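Long-range contact in cytochrome b5-domain protein (Methanococcoides burtonii, PDB 6VZ6), which binds heme b in a cytochrome b5-like domain and probably takes part in electron transfer: residues F23-K28 against H62-L67. Sequence-based numbering, arbitrary orientation.
With HEM (protoporphyrin IX containing Fe), chain B.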
loop_
_atom_site.group_PDB
_atom_site.type_symbol
_atom_site.label_atom_id
_atom_site.label_comp_id
_atom_site.label_asym_id
_atom_site.label_seq_id
_atom_site.Cartn_x
_atom_site.Cartn_y
_atom_site.Cartn_z
ATOM N N PHE A 23 -1.212 -0.053 -1.295
ATOM C CA PHE A 23 -1.509 1.059 -0.393
ATOM C C PHE A 23 -1.215 2.372 -1.111
ATOM O O PHE A 23 -0.631 2.398 -2.186
ATOM C CB PHE A 23 -0.763 0.968 0.959
ATOM C CG PHE A 23 0.723 0.875 0.855
ATOM C CD1 PHE A 23 1.468 1.947 0.394
ATOM C CD2 PHE A 23 1.392 -0.291 1.250
ATOM C CE1 PHE A 23 2.852 1.857 0.286
ATOM C CE2 PHE A 23 2.775 -0.374 1.175
ATOM C CZ PHE A 23 3.498 0.694 0.660
ATOM N N ALA A 24 -1.660 3.473 -0.533
ATOM C CA ALA A 24 -1.344 4.781 -1.082
ATOM C C ALA A 24 -0.366 5.507 -0.172
ATOM O O ALA A 24 -0.347 5.322 1.046
ATOM C CB ALA A 24 -2.606 5.610 -1.296
ATOM N N TYR A 25 0.495 6.286 -0.804
ATOM C CA TYR A 25 1.452 7.132 -0.111
ATOM C C TYR A 25 1.658 8.379 -0.957
ATOM O O TYR A 25 2.119 8.274 -2.100
ATOM C CB TYR A 25 2.770 6.405 0.116
ATOM C CG TYR A 25 3.818 7.266 0.794
ATOM C CD1 TYR A 25 3.762 7.489 2.147
ATOM C CD2 TYR A 25 4.854 7.852 0.073
ATOM C CE1 TYR A 25 4.716 8.250 2.789
ATOM C CE2 TYR A 25 5.830 8.637 0.710
ATOM C CZ TYR A 25 5.727 8.832 2.082
ATOM O OH TYR A 25 6.649 9.570 2.767
ATOM N N LYS A 26 1.260 9.542 -0.419
ATOM C CA LYS A 26 1.426 10.810 -1.120
ATOM C C LYS A 26 0.925 10.714 -2.557
ATOM O O LYS A 26 1.627 11.034 -3.515
ATOM C CB LYS A 26 2.900 11.243 -1.047
ATOM C CG LYS A 26 3.308 11.541 0.426
ATOM C CD LYS A 26 4.698 12.131 0.550
ATOM C CE LYS A 26 4.969 12.642 1.977
ATOM N NZ LYS A 26 6.409 12.872 2.204
ATOM N N GLY A 27 -0.311 10.234 -2.700
ATOM C CA GLY A 27 -0.975 10.174 -3.976
ATOM C C GLY A 27 -0.660 8.985 -4.830
ATOM O O GLY A 27 -1.389 8.743 -5.810
ATOM N N LYS A 28 0.395 8.232 -4.514
ATOM C CA LYS A 28 0.833 7.096 -5.328
ATOM C C LYS A 28 0.292 5.797 -4.739
ATOM O O LYS A 28 0.311 5.610 -3.518
ATOM C CB LYS A 28 2.358 7.017 -5.387
ATOM C CG LYS A 28 3.022 8.259 -5.921
ATOM C CD LYS A 28 4.503 8.271 -5.601
ATOM C CE LYS A 28 4.778 8.763 -4.181
ATOM N NZ LYS A 28 4.545 10.239 -4.001
ATOM N N HIS A 62 11.152 3.759 9.778
ATOM C CA HIS A 62 11.963 3.870 8.579
ATOM C C HIS A 62 11.553 5.132 7.852
ATOM O O HIS A 62 10.496 5.708 8.131
ATOM C CB HIS A 62 11.811 2.640 7.682
ATOM C CG HIS A 62 10.395 2.192 7.455
ATOM N ND1 HIS A 62 9.507 2.913 6.689
ATOM C CD2 HIS A 62 9.730 1.073 7.829
ATOM C CE1 HIS A 62 8.349 2.269 6.606
ATOM N NE2 HIS A 62 8.458 1.144 7.288
ATOM N N ASP A 63 12.446 5.607 6.989
ATOM C CA ASP A 63 12.123 6.639 6.000
ATOM C C ASP A 63 11.380 5.996 4.823
ATOM O O ASP A 63 11.302 4.767 4.718
ATOM C CB ASP A 63 13.383 7.326 5.472
ATOM C CG ASP A 63 14.089 8.168 6.529
ATOM O OD1 ASP A 63 13.435 8.631 7.484
ATOM O OD2 ASP A 63 15.309 8.374 6.388
ATOM N N ASP A 64 10.844 6.832 3.930
ATOM C CA ASP A 64 10.046 6.324 2.821
ATOM C C ASP A 64 10.913 5.775 1.690
ATOM O O ASP A 64 10.369 5.291 0.686
ATOM C CB ASP A 64 9.056 7.392 2.312
ATOM C CG ASP A 64 9.713 8.637 1.739
ATOM O OD1 ASP A 64 10.905 8.601 1.434
ATOM O OD2 ASP A 64 8.984 9.658 1.583
ATOM N N ASP A 65 12.242 5.745 1.877
ATOM C CA ASP A 65 13.128 5.097 0.910
ATOM C C ASP A 65 12.829 3.607 0.766
ATOM O O ASP A 65 13.131 3.020 -0.278
ATOM C CB ASP A 65 14.586 5.308 1.333
ATOM C CG ASP A 65 14.894 4.686 2.686
ATOM O OD1 ASP A 65 14.164 4.977 3.663
ATOM O OD2 ASP A 65 15.865 3.907 2.781
ATOM N N VAL A 66 12.208 2.993 1.774
ATOM C CA VAL A 66 11.849 1.588 1.658
ATOM C C VAL A 66 10.782 1.351 0.590
ATOM O O VAL A 66 10.597 0.205 0.139
ATOM C CB VAL A 66 11.386 1.042 3.020
ATOM C CG1 VAL A 66 12.473 1.248 4.044
ATOM C CG2 VAL A 66 10.105 1.707 3.441
ATOM N N LEU A 67 10.065 2.399 0.173
ATOM C CA LEU A 67 9.069 2.250 -0.887
ATOM C C LEU A 67 9.694 2.138 -2.275
ATOM O O LEU A 67 9.042 1.663 -3.212
ATOM C CB LEU A 67 8.128 3.467 -0.919
ATOM C CG LEU A 67 7.240 3.649 0.302
ATOM C CD1 LEU A 67 6.425 4.894 0.087
ATOM C CD2 LEU A 67 6.378 2.439 0.491
HETATM C CHA HEM B . 9.811 -2.101 5.923
HETATM C CHB HEM B . 8.051 -1.643 10.338
HETATM C CHC HEM B . 4.675 1.384 8.771
HETATM C CHD HEM B . 6.046 0.373 4.246
HETATM C C1A HEM B . 9.696 -2.156 7.276
HETATM C C2A HEM B . 10.666 -2.719 8.181
HETATM C C3A HEM B . 10.152 -2.604 9.419
HETATM C C4A HEM B . 8.862 -1.959 9.300
HETATM C CMA HEM B . 10.746 -3.027 10.777
HETATM C CAA HEM B . 12.009 -3.338 7.707
HETATM C CBA HEM B . 13.197 -2.945 8.567
HETATM C CGA HEM B . 13.630 -1.596 8.118
HETATM O O1A HEM B . 13.438 -1.343 6.912
HETATM O O2A HEM B . 14.148 -0.799 8.954
HETATM C C1B HEM B . 6.997 -0.791 10.273
HETATM C C2B HEM B . 6.231 -0.465 11.404
HETATM C C3B HEM B . 5.285 0.386 11.040
HETATM C C4B HEM B . 5.410 0.592 9.608
HETATM C CMB HEM B . 6.510 -0.970 12.826
HETATM C CAB HEM B . 4.388 1.013 12.126
HETATM C CBB HEM B . 4.065 2.310 12.031
HETATM C C1C HEM B . 4.765 1.395 7.402
HETATM C C2C HEM B . 3.969 2.217 6.502
HETATM C C3C HEM B . 4.343 1.923 5.241
HETATM C C4C HEM B . 5.394 0.923 5.316
HETATM C CMC HEM B . 2.882 3.192 6.990
HETATM C CAC HEM B . 3.854 2.454 3.856
HETATM C CBC HEM B . 3.400 3.677 3.657
HETATM C C1D HEM B . 7.143 -0.447 4.295
HETATM C C2D HEM B . 7.792 -1.104 3.171
HETATM C C3D HEM B . 8.850 -1.766 3.628
HETATM C C4D HEM B . 8.869 -1.577 5.056
HETATM C CMD HEM B . 7.339 -0.984 1.694
HETATM C CAD HEM B . 9.873 -2.631 2.844
HETATM C CBD HEM B . 9.279 -4.027 2.672
HETATM C CGD HEM B . 10.233 -4.992 1.999
HETATM O O1D HEM B . 9.826 -6.127 1.676
HETATM O O2D HEM B . 11.382 -4.599 1.710
HETATM N NA HEM B . 8.621 -1.687 7.977
HETATM N NB HEM B . 6.460 -0.160 9.176
HETATM N NC HEM B . 5.642 0.639 6.645
HETATM N ND HEM B . 7.821 -0.771 5.438
HETATM FE FE HEM B . 7.182 -0.500 7.317
#
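Leu67 reaches Tyr25 and Phe23 with its two methyls: CD1 lies over a face of the Tyr25 ring, 3.3 Å from CD2 of Tyr25, while CD2 meets the edge of the Phe23 ring, 3.4 Å from CZ of Phe23. Phe23 turns one face to the heme, whose vinyl carbon CAC stands 3.7 Å from Phe23 CZ and is offset toward the rim. In Tyr25, CG is anti to the backbone N (chi1 178°), beside the carbonyl carbon. Its OH donates a 2.6 Å hydrogen bond to OD2 of Asp64, on the anti lone pair, with ring and carboxylate planes almost perpendicular (89°). Lys26 NZ makes a weak bond to the same hydroxyl; at 4.2 Å from Asp64 OD2 it is too far for a salt bridge but may still favour the carboxylate's charge. A leucine in place of Tyr25 would probably leave Asp64 OD2 without its hydroxyl donor and the Leu67 CD1 methyl without an aromatic face. On the heme side, His62 binds the iron through NE2 at 2.1 Å, and His43 supplies the second axial ligand. ND1 of His62 donates a bent bond (139°) to the Asp63 carbonyl from above the carbonyl plane; with the iron bond and Val66 CG2 over one face, this probably limits the ring's rotation. The contact joins strand 22-25 and its type I' turn into strand 28-31 to the loop carrying His62 between helix 54-57 and strand 72-76, and His57 of that helix meets the Tyr25 ring edge-to-face.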